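Local coordinates for chemotaxis response regulator protein-glutamate methylesterase (Thermotoga maritima, PDB 3SFT) that removes methyl groups from methylglutamate residues of chemoreceptors and probably also deamidates specific glutamines, through its C-terminal catalytic domain, as part of bacterial chemotaxis signalling, at residues A[124-136]-A[145-157]. Residues are numbered along the deposited sequence; the frame is centred on the assembly and turned at random.
Sequences KSKTIAVILTGMG and KVKFYGGTVIAED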
loop_
_atom_site.group_PDB
_atom_site.type_symbol
_atom_site.label_atom_id
_atom_site.label_comp_id
_atom_site.label_asym_id
_atom_site.label_seq_id
_atom_site.Cartn_x
_atom_site.Cartn_y
_atom_site.Cartn_z
ATOM N N LYS A 124 -13.379 -4.945 -2.087
ATOM C CA LYS A 124 -14.265 -4.095 -2.884
ATOM C C LYS A 124 -14.384 -2.644 -2.396
ATOM O O LYS A 124 -13.372 -1.958 -2.266
ATOM C CB LYS A 124 -15.642 -4.755 -3.039
ATOM C CG LYS A 124 -15.595 -6.046 -3.847
ATOM C CD LYS A 124 -16.988 -6.589 -4.125
ATOM C CE LYS A 124 -16.939 -7.834 -5.006
ATOM N NZ LYS A 124 -16.309 -8.987 -4.302
ATOM N N SER A 125 -15.600 -2.187 -2.093
ATOM C CA SER A 125 -15.800 -0.807 -1.641
ATOM C C SER A 125 -15.058 -0.457 -0.350
ATOM O O SER A 125 -14.879 0.717 -0.036
ATOM C CB SER A 125 -17.293 -0.478 -1.498
ATOM O OG SER A 125 -17.862 -1.096 -0.357
ATOM N N LYS A 126 -14.611 -1.474 0.384
ATOM C CA LYS A 126 -13.882 -1.256 1.631
ATOM C C LYS A 126 -12.362 -1.167 1.413
ATOM O O LYS A 126 -11.584 -1.180 2.371
ATOM C CB LYS A 126 -14.214 -2.364 2.644
ATOM C CG LYS A 126 -15.691 -2.441 3.034
ATOM C CD LYS A 126 -16.216 -1.085 3.502
ATOM C CE LYS A 126 -17.701 -1.145 3.843
ATOM N NZ LYS A 126 -17.977 -2.006 5.036
ATOM N N THR A 127 -11.948 -1.084 0.150
ATOM C CA THR A 127 -10.532 -0.987 -0.198
ATOM C C THR A 127 -10.093 0.472 -0.233
ATOM O O THR A 127 -10.788 1.328 -0.780
ATOM C CB THR A 127 -10.237 -1.598 -1.592
ATOM O OG1 THR A 127 -10.808 -2.907 -1.673
ATOM C CG2 THR A 127 -8.725 -1.697 -1.834
ATOM N N ILE A 128 -8.948 0.749 0.374
ATOM C CA ILE A 128 -8.385 2.091 0.386
ATOM C C ILE A 128 -6.983 1.996 -0.215
ATOM O O ILE A 128 -6.153 1.230 0.275
ATOM C CB ILE A 128 -8.279 2.661 1.822
ATOM C CG1 ILE A 128 -9.672 2.847 2.433
ATOM C CG2 ILE A 128 -7.547 4.001 1.801
ATOM C CD1 ILE A 128 -9.648 3.359 3.886
ATOM N N ALA A 129 -6.744 2.727 -1.302
ATOM C CA ALA A 129 -5.438 2.730 -1.962
ATOM C C ALA A 129 -4.727 4.054 -1.716
ATOM O O ALA A 129 -5.350 5.115 -1.742
ATOM C CB ALA A 129 -5.590 2.495 -3.466
ATOM N N VAL A 130 -3.424 3.980 -1.464
ATOM C CA VAL A 130 -2.611 5.166 -1.223
ATOM C C VAL A 130 -1.393 5.089 -2.137
ATOM O O VAL A 130 -0.553 4.209 -1.988
ATOM C CB VAL A 130 -2.131 5.249 0.255
ATOM C CG1 VAL A 130 -1.381 6.554 0.486
ATOM C CG2 VAL A 130 -3.313 5.159 1.207
ATOM N N ILE A 131 -1.312 6.002 -3.098
ATOM C CA ILE A 131 -0.197 6.008 -4.031
ATOM C C ILE A 131 0.727 7.164 -3.700
ATOM O O ILE A 131 0.379 8.334 -3.864
ATOM C CB ILE A 131 -0.693 6.094 -5.488
ATOM C CG1 ILE A 131 -1.697 4.970 -5.754
ATOM C CG2 ILE A 131 0.476 6.016 -6.460
ATOM C CD1 ILE A 131 -1.159 3.580 -5.465
ATOM N N LEU A 132 1.913 6.812 -3.225
ATOM C CA LEU A 132 2.917 7.783 -2.820
ATOM C C LEU A 132 3.952 8.091 -3.891
ATOM O O LEU A 132 3.933 7.522 -4.986
ATOM C CB LEU A 132 3.639 7.273 -1.566
ATOM C CG LEU A 132 2.744 6.865 -0.392
ATOM C CD1 LEU A 132 3.613 6.427 0.789
ATOM C CD2 LEU A 132 1.851 8.034 0.002
ATOM N N THR A 133 4.857 8.993 -3.518
ATOM C CA THR A 133 5.986 9.460 -4.311
ATOM C C THR A 133 6.679 8.315 -5.037
ATOM O O THR A 133 6.767 7.203 -4.507
ATOM C CB THR A 133 7.023 10.140 -3.371
ATOM O OG1 THR A 133 8.211 10.472 -4.096
ATOM C CG2 THR A 133 7.381 9.211 -2.210
ATOM N N GLY A 134 7.174 8.594 -6.242
ATOM C CA GLY A 134 7.862 7.579 -7.018
ATOM C C GLY A 134 7.805 7.788 -8.519
ATOM O O GLY A 134 6.960 8.528 -9.025
ATOM N N MET A 135 8.724 7.145 -9.232
ATOM C CA MET A 135 8.774 7.230 -10.686
ATOM C C MET A 135 7.861 6.184 -11.296
ATOM O O MET A 135 7.578 5.159 -10.680
ATOM C CB MET A 135 10.186 6.964 -11.209
ATOM C CG MET A 135 11.143 8.121 -11.142
ATOM S SD MET A 135 12.740 7.762 -11.928
ATOM C CE MET A 135 13.347 9.372 -11.866
ATOM N N GLY A 136 7.415 6.443 -12.519
ATOM C CA GLY A 136 6.568 5.489 -13.210
ATOM C C GLY A 136 5.077 5.608 -12.978
ATOM O O GLY A 136 4.586 6.581 -12.401
ATOM N N LYS A 145 -8.809 -0.425 -10.645
ATOM C CA LYS A 145 -9.524 -1.553 -10.047
ATOM C C LYS A 145 -10.235 -1.160 -8.755
ATOM O O LYS A 145 -11.392 -1.517 -8.545
ATOM C CB LYS A 145 -8.565 -2.719 -9.772
ATOM C CG LYS A 145 -8.618 -3.843 -10.811
ATOM C CD LYS A 145 -7.942 -3.465 -12.131
ATOM C CE LYS A 145 -6.424 -3.337 -12.001
ATOM N NZ LYS A 145 -5.693 -4.643 -12.021
ATOM N N VAL A 146 -9.533 -0.417 -7.902
ATOM C CA VAL A 146 -10.080 0.043 -6.633
ATOM C C VAL A 146 -11.341 0.856 -6.875
ATOM O O VAL A 146 -12.373 0.603 -6.251
ATOM C CB VAL A 146 -9.042 0.876 -5.833
ATOM C CG1 VAL A 146 -9.693 1.523 -4.613
ATOM C CG2 VAL A 146 -7.893 -0.020 -5.383
ATOM N N LYS A 147 -11.270 1.811 -7.798
ATOM C CA LYS A 147 -12.428 2.637 -8.105
ATOM C C LYS A 147 -13.547 1.820 -8.748
ATOM O O LYS A 147 -14.720 2.037 -8.455
ATOM C CB LYS A 147 -12.046 3.824 -9.000
ATOM C CG LYS A 147 -11.101 4.837 -8.351
ATOM C CD LYS A 147 -11.572 5.283 -6.961
ATOM C CE LYS A 147 -12.996 5.817 -6.990
ATOM N NZ LYS A 147 -13.412 6.263 -5.633
ATOM N N PHE A 148 -13.177 0.877 -9.612
ATOM C CA PHE A 148 -14.150 0.009 -10.283
ATOM C C PHE A 148 -15.008 -0.732 -9.245
ATOM O O PHE A 148 -16.191 -0.987 -9.479
ATOM C CB PHE A 148 -13.430 -0.997 -11.195
ATOM C CG PHE A 148 -14.358 -1.902 -11.967
ATOM C CD1 PHE A 148 -14.936 -1.475 -13.161
ATOM C CD2 PHE A 148 -14.660 -3.183 -11.498
ATOM C CE1 PHE A 148 -15.804 -2.308 -13.878
ATOM C CE2 PHE A 148 -15.523 -4.023 -12.204
ATOM C CZ PHE A 148 -16.098 -3.585 -13.398
ATOM N N TYR A 149 -14.415 -1.043 -8.093
ATOM C CA TYR A 149 -15.119 -1.744 -7.024
ATOM C C TYR A 149 -15.679 -0.825 -5.933
ATOM O O TYR A 149 -16.076 -1.290 -4.864
ATOM C CB TYR A 149 -14.222 -2.817 -6.407
ATOM C CG TYR A 149 -14.086 -4.049 -7.272
ATOM C CD1 TYR A 149 -15.192 -4.856 -7.539
ATOM C CD2 TYR A 149 -12.862 -4.400 -7.838
ATOM C CE1 TYR A 149 -15.085 -5.982 -8.344
ATOM C CE2 TYR A 149 -12.743 -5.526 -8.649
ATOM C CZ TYR A 149 -13.860 -6.312 -8.896
ATOM O OH TYR A 149 -13.754 -7.428 -9.696
ATOM N N GLY A 150 -15.704 0.479 -6.198
ATOM C CA GLY A 150 -16.243 1.414 -5.225
ATOM C C GLY A 150 -15.333 1.782 -4.071
ATOM O O GLY A 150 -15.781 2.382 -3.094
ATOM N N GLY A 151 -14.056 1.420 -4.175
ATOM C CA GLY A 151 -13.104 1.751 -3.128
ATOM C C GLY A 151 -12.717 3.223 -3.144
ATOM O O GLY A 151 -13.248 4.009 -3.937
ATOM N N THR A 152 -11.753 3.581 -2.302
ATOM C CA THR A 152 -11.289 4.956 -2.170
ATOM C C THR A 152 -9.794 5.067 -2.485
ATOM O O THR A 152 -9.000 4.214 -2.088
ATOM C CB THR A 152 -11.561 5.468 -0.732
ATOM O OG1 THR A 152 -12.978 5.483 -0.492
ATOM C CG2 THR A 152 -10.999 6.872 -0.534
ATOM N N VAL A 153 -9.410 6.145 -3.158
ATOM C CA VAL A 153 -8.016 6.346 -3.541
ATOM C C VAL A 153 -7.416 7.670 -3.066
ATOM O O VAL A 153 -8.026 8.733 -3.193
ATOM C CB VAL A 153 -7.853 6.239 -5.074
ATOM C CG1 VAL A 153 -6.422 6.552 -5.488
ATOM C CG2 VAL A 153 -8.265 4.856 -5.548
ATOM N N ILE A 154 -6.211 7.585 -2.515
ATOM C CA ILE A 154 -5.489 8.752 -2.038
ATOM C C ILE A 154 -4.152 8.849 -2.769
ATOM O O ILE A 154 -3.401 7.878 -2.841
ATOM C CB ILE A 154 -5.215 8.668 -0.520
ATOM C CG1 ILE A 154 -6.529 8.653 0.260
ATOM C CG2 ILE A 154 -4.369 9.847 -0.077
ATOM C CD1 ILE A 154 -6.360 8.314 1.739
ATOM N N ALA A 155 -3.882 10.012 -3.349
ATOM C CA ALA A 155 -2.626 10.245 -4.054
ATOM C C ALA A 155 -1.827 11.272 -3.268
ATOM O O ALA A 155 -2.395 12.228 -2.738
ATOM C CB ALA A 155 -2.888 10.753 -5.456
ATOM N N GLU A 156 -0.520 11.058 -3.167
ATOM C CA GLU A 156 0.337 11.982 -2.441
ATOM C C GLU A 156 0.543 13.274 -3.229
ATOM O O GLU A 156 0.832 13.250 -4.430
ATOM C CB GLU A 156 1.687 11.340 -2.105
ATOM C CG GLU A 156 2.594 12.243 -1.242
ATOM C CD GLU A 156 3.913 11.588 -0.837
ATOM O OE1 GLU A 156 4.187 10.451 -1.260
ATOM O OE2 GLU A 156 4.690 12.219 -0.090
ATOM N N ASP A 157 0.341 14.398 -2.548
ATOM C CA ASP A 157 0.505 15.722 -3.130
ATOM C C ASP A 157 1.980 15.963 -3.461
ATOM O O ASP A 157 2.875 15.489 -2.753
ATOM C CB ASP A 157 0.002 16.781 -2.135
ATOM C CG ASP A 157 -0.000 18.184 -2.712
ATOM O OD1 ASP A 157 -1.077 18.660 -3.126
ATOM O OD2 ASP A 157 1.072 18.816 -2.748
HETATM O O HOH W 1 -12.779 2.262 0.806
#
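Strands 127-131 and 152-156, neighbours in the central parallel sheet, pair from Ile128 opposite Thr152 to Ile131 opposite Ala155, their axes 4.7 Å apart and 13° from parallel. Five backbone hydrogen bonds alternate across the seam, from Thr152 N to Thr127 O (2.9 Å) through to Glu156 N to Ile131 O (3.0 Å). Helix 140-148 links the strands, completing a beta-alpha-beta unit of this modified doubly wound domain. It ends in a Schellman motif with Gly150 at C-prime, and its Val146 sets CG2 against Ala129 CB (3.9 Å) and Thr127 CG2, on the face where Val153 CG2 also meets Ala129. Beyond the last strand pair, the extended Glu156 side chain, with CG trans to the backbone N (chi1 -176°), brings OE1 to Thr133 N (2.8 Å). That N-H arrives on the anti side, 33° out of the carboxylate plane, while Leu132 CD2 packs against Glu156 CB (3.9 Å). Ser21 and Thr160 hold OE2, and Thr133 OG1 bonds to Thr16 O, beside the predicted active-site Ser15. Replacing Glu156 by alanine would probably leave Thr133 N without this acceptor, Ser21 and Thr160 without their shared partner, and the loop after strand 127-131 less firmly tied.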